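PDB 4MBO: serine-rich Repeat Adhesion Glycoprotein (Srr1) from Streptococcus agalactiae, which binds fibrinogen and so probably helps the bacterium attach to host surfaces. Local coordinates for residues 128-141 and 149-161. Sequence-based numbering, arbitrary orientation.
Sequences QRIISKTTSDKQCF and VASIEERVQYNSP
Tyr-158 lays its ring edge-on against the loop 131-134: Ile-131 O, Lys-133 O and Thr-134 OG1 lie in the ring plane at its rim. Tyrosine suits the place because its hydroxyl reaches on to donate to Ile-131 O (OH to O 2.7 Å), in the carbonyl plane. The buried Phe-141 ring, purely apolar, likewise turns its edge to the neighbouring strand, with Ile-152 O and Glu-154 O near its plane and CZ 4.0 Å from Val-156 CG2; Leu-43 also packs on it. Over one face of the Arg-155 guanidinium lies Lys-138 CG, from that lysine's aliphatic part, while Ser-136 O takes a weak bond from NE at the edge.

In the hairpin of strands 139-145 and 148-157, flanked by strand 34-36 in a mixed sheet, antiparallel pairing joins Gln-139 with Glu-154 and Phe-141 with Ile-152. The chain arches away at Ser-136 and Asp-137, where Thr-135 OG1 and Gln-139 NE2 both donate to Asp-137 O. Thr-135 N donates to Val-156 O (2.9 Å), and its OG1 (chi1 68°) accepts from Val-156 N (3.1 Å).

A long, water-linked salt bridge, Lys-138 NZ to Glu-153 OE2 (3.6 Å), joins exposed residues. Threonine hydroxyls thus replace backbone acceptors: Thr-135 OG1 for Val-156 N, Thr-134 OG1 for Tyr-158 N.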
# COMPACT_ATOMS: atom_id res chain seq x y z
N GLN A 128 4.09 -3.00 2.53
CA GLN A 128 2.77 -3.56 2.83
C GLN A 128 2.55 -4.97 2.36
O GLN A 128 1.56 -5.62 2.78
CB GLN A 128 1.64 -2.62 2.31
CG GLN A 128 1.54 -2.50 0.79
CD GLN A 128 0.36 -1.66 0.35
OE1 GLN A 128 -0.13 -0.81 1.12
NE2 GLN A 128 -0.09 -1.88 -0.87
N ARG A 129 3.42 -5.44 1.46
CA ARG A 129 3.34 -6.82 0.98
C ARG A 129 4.07 -7.79 1.90
O ARG A 129 3.83 -8.99 1.84
CB ARG A 129 3.94 -6.88 -0.42
CG ARG A 129 3.09 -6.16 -1.46
CD ARG A 129 3.88 -5.59 -2.62
NE ARG A 129 4.65 -4.40 -2.18
CZ ARG A 129 4.91 -3.33 -2.93
NH1 ARG A 129 5.56 -2.29 -2.41
NH2 ARG A 129 4.50 -3.28 -4.19
N ILE A 130 4.98 -7.26 2.71
CA ILE A 130 5.84 -8.04 3.62
C ILE A 130 5.30 -7.96 5.04
O ILE A 130 5.05 -8.99 5.66
CB ILE A 130 7.28 -7.54 3.54
CG1 ILE A 130 7.80 -7.64 2.09
CG2 ILE A 130 8.19 -8.31 4.50
CD1 ILE A 130 7.83 -9.04 1.57
N ILE A 131 5.13 -6.75 5.58
CA ILE A 131 4.48 -6.54 6.88
C ILE A 131 3.05 -6.21 6.49
O ILE A 131 2.63 -5.06 6.51
CB ILE A 131 5.13 -5.41 7.68
CG1 ILE A 131 6.63 -5.65 7.82
CG2 ILE A 131 4.49 -5.27 9.05
CD1 ILE A 131 7.38 -4.49 8.41
N SER A 132 2.31 -7.26 6.16
CA SER A 132 0.96 -7.14 5.63
C SER A 132 -0.15 -7.17 6.69
O SER A 132 -1.34 -7.05 6.36
CB SER A 132 0.77 -8.22 4.60
OG SER A 132 0.89 -9.46 5.24
N LYS A 133 0.22 -7.42 7.94
CA LYS A 133 -0.70 -7.42 9.06
C LYS A 133 -0.21 -6.54 10.19
O LYS A 133 1.00 -6.36 10.39
CB LYS A 133 -0.91 -8.85 9.60
CG LYS A 133 -1.60 -9.79 8.64
CD LYS A 133 -1.70 -11.20 9.23
CE LYS A 133 -2.17 -12.24 8.24
NZ LYS A 133 -2.30 -13.58 8.90
N THR A 134 -1.13 -6.05 11.00
CA THR A 134 -0.79 -5.25 12.17
C THR A 134 0.13 -6.06 13.09
O THR A 134 -0.08 -7.25 13.27
CB THR A 134 -2.06 -4.88 12.92
OG1 THR A 134 -2.85 -3.98 12.10
CG2 THR A 134 -1.78 -4.24 14.22
N THR A 135 1.15 -5.42 13.63
CA THR A 135 2.09 -6.13 14.49
C THR A 135 1.96 -5.60 15.90
O THR A 135 1.83 -4.39 16.10
CB THR A 135 3.56 -5.98 14.02
OG1 THR A 135 4.03 -4.64 14.19
CG2 THR A 135 3.71 -6.39 12.54
N SER A 136 1.96 -6.49 16.87
CA SER A 136 1.94 -6.06 18.29
C SER A 136 3.32 -5.58 18.72
O SER A 136 3.45 -4.74 19.62
CB SER A 136 1.53 -7.21 19.20
OG SER A 136 2.44 -8.29 19.04
N ASP A 137 4.35 -6.12 18.09
CA ASP A 137 5.73 -5.79 18.50
C ASP A 137 6.45 -4.97 17.43
O ASP A 137 6.05 -4.92 16.28
CB ASP A 137 6.50 -7.08 18.81
CG ASP A 137 5.74 -8.08 19.78
OD1 ASP A 137 4.83 -7.74 20.60
OD2 ASP A 137 6.11 -9.29 19.71
N LYS A 138 7.56 -4.34 17.81
CA LYS A 138 8.33 -3.53 16.88
C LYS A 138 9.06 -4.35 15.84
O LYS A 138 9.62 -5.41 16.14
CB LYS A 138 9.34 -2.65 17.62
CG LYS A 138 8.72 -1.56 18.48
CD LYS A 138 9.76 -0.63 19.10
CE LYS A 138 10.67 -1.39 20.05
NZ LYS A 138 11.63 -0.57 20.90
N GLN A 139 9.05 -3.83 14.61
CA GLN A 139 9.74 -4.42 13.47
C GLN A 139 11.03 -3.64 13.29
O GLN A 139 11.10 -2.48 13.66
CB GLN A 139 8.88 -4.28 12.22
CG GLN A 139 7.46 -4.81 12.38
CD GLN A 139 7.46 -6.29 12.69
OE1 GLN A 139 7.76 -7.11 11.83
NE2 GLN A 139 7.03 -6.64 13.90
N CYS A 140 12.03 -4.27 12.69
CA CYS A 140 13.35 -3.66 12.48
C CYS A 140 13.52 -3.23 11.01
O CYS A 140 13.34 -4.04 10.09
CB CYS A 140 14.40 -4.71 12.89
SG CYS A 140 16.04 -4.46 12.19
N PHE A 141 13.83 -1.96 10.80
CA PHE A 141 14.02 -1.36 9.46
C PHE A 141 15.43 -0.84 9.36
O PHE A 141 15.87 -0.16 10.25
CB PHE A 141 13.02 -0.26 9.19
CG PHE A 141 11.60 -0.70 9.37
CD1 PHE A 141 10.95 -1.40 8.37
CD2 PHE A 141 10.91 -0.42 10.54
CE1 PHE A 141 9.67 -1.84 8.52
CE2 PHE A 141 9.60 -0.85 10.70
CZ PHE A 141 8.99 -1.55 9.69
N VAL A 149 25.43 2.27 8.20
CA VAL A 149 24.11 1.66 8.33
C VAL A 149 23.26 2.40 9.32
O VAL A 149 23.76 2.96 10.30
CB VAL A 149 24.25 0.18 8.82
CG1 VAL A 149 22.94 -0.59 8.67
CG2 VAL A 149 25.33 -0.56 8.05
N ALA A 150 21.97 2.47 9.02
CA ALA A 150 20.99 3.06 9.89
C ALA A 150 19.92 2.04 10.23
O ALA A 150 19.63 1.13 9.44
CB ALA A 150 20.37 4.25 9.20
N SER A 151 19.32 2.21 11.40
CA SER A 151 18.21 1.35 11.82
C SER A 151 17.22 2.12 12.64
O SER A 151 17.53 3.15 13.29
CB SER A 151 18.71 0.15 12.63
OG SER A 151 19.13 0.52 13.96
N ILE A 152 15.99 1.64 12.58
CA ILE A 152 14.91 2.17 13.42
C ILE A 152 13.91 1.06 13.62
O ILE A 152 13.76 0.18 12.76
CB ILE A 152 14.28 3.45 12.82
CG1 ILE A 152 13.48 4.21 13.88
CG2 ILE A 152 13.43 3.10 11.60
CD1 ILE A 152 13.04 5.57 13.40
N GLU A 153 13.23 1.06 14.78
CA GLU A 153 12.22 0.06 15.07
C GLU A 153 10.85 0.71 15.24
O GLU A 153 10.72 1.75 15.89
CB GLU A 153 12.55 -0.70 16.37
CG GLU A 153 13.73 -1.62 16.27
CD GLU A 153 13.91 -2.41 17.57
OE1 GLU A 153 13.75 -3.61 17.49
OE2 GLU A 153 14.11 -1.81 18.64
N GLU A 154 9.83 0.07 14.67
CA GLU A 154 8.45 0.57 14.75
C GLU A 154 7.46 -0.55 14.65
O GLU A 154 7.69 -1.49 13.86
CB GLU A 154 8.09 1.48 13.55
CG GLU A 154 9.05 2.59 13.20
CD GLU A 154 9.01 3.76 14.13
OE1 GLU A 154 8.08 3.86 14.95
OE2 GLU A 154 9.97 4.58 14.08
N ARG A 155 6.37 -0.48 15.40
CA ARG A 155 5.25 -1.36 15.14
C ARG A 155 4.59 -0.85 13.84
O ARG A 155 4.74 0.32 13.47
CB ARG A 155 4.21 -1.28 16.27
CG ARG A 155 4.74 -1.72 17.59
CD ARG A 155 3.66 -1.61 18.67
NE ARG A 155 4.33 -1.66 19.95
CZ ARG A 155 4.96 -0.62 20.49
NH1 ARG A 155 5.57 -0.75 21.65
NH2 ARG A 155 4.99 0.56 19.85
N VAL A 156 3.84 -1.71 13.20
CA VAL A 156 3.10 -1.36 11.99
C VAL A 156 1.63 -1.61 12.29
O VAL A 156 1.27 -2.68 12.71
CB VAL A 156 3.58 -2.15 10.79
CG1 VAL A 156 2.72 -1.86 9.57
CG2 VAL A 156 5.05 -1.81 10.52
N GLN A 157 0.81 -0.60 12.07
CA GLN A 157 -0.60 -0.72 12.38
C GLN A 157 -1.48 -0.44 11.19
O GLN A 157 -1.24 0.48 10.44
CB GLN A 157 -0.93 0.28 13.50
CG GLN A 157 -2.41 0.46 13.79
CD GLN A 157 -2.63 1.45 14.91
OE1 GLN A 157 -2.28 1.19 16.05
NE2 GLN A 157 -3.20 2.59 14.59
N TYR A 158 -2.51 -1.26 11.05
CA TYR A 158 -3.54 -1.09 10.06
C TYR A 158 -4.87 -0.98 10.82
O TYR A 158 -4.99 -1.40 11.98
CB TYR A 158 -3.64 -2.29 9.15
CG TYR A 158 -2.44 -2.53 8.26
CD1 TYR A 158 -2.35 -1.93 7.02
CD2 TYR A 158 -1.42 -3.40 8.65
CE1 TYR A 158 -1.26 -2.16 6.17
CE2 TYR A 158 -0.33 -3.63 7.82
CZ TYR A 158 -0.27 -3.04 6.58
OH TYR A 158 0.80 -3.23 5.74
N ASN A 159 -5.85 -0.33 10.22
CA ASN A 159 -7.15 -0.23 10.87
C ASN A 159 -7.87 -1.55 10.99
O ASN A 159 -7.68 -2.45 10.17
CB ASN A 159 -8.04 0.74 10.11
CG ASN A 159 -7.70 2.18 10.38
OD1 ASN A 159 -6.99 2.50 11.35
ND2 ASN A 159 -8.21 3.05 9.55
N SER A 160 -8.70 -1.66 12.03
CA SER A 160 -9.51 -2.87 12.26
C SER A 160 -10.85 -2.79 11.53
O SER A 160 -11.32 -1.73 11.20
CB SER A 160 -9.78 -3.07 13.75
OG SER A 160 -8.57 -3.31 14.44
N PRO A 161 -11.46 -3.95 11.27
CA PRO A 161 -12.77 -3.93 10.64
C PRO A 161 -13.89 -3.30 11.44
O PRO A 161 -13.79 -3.18 12.67
CB PRO A 161 -13.07 -5.43 10.44
CG PRO A 161 -11.72 -6.05 10.32
CD PRO A 161 -10.88 -5.30 11.31
O HOH W 1 -5.52 -4.53 11.94
O HOH W 2 13.60 1.19 19.48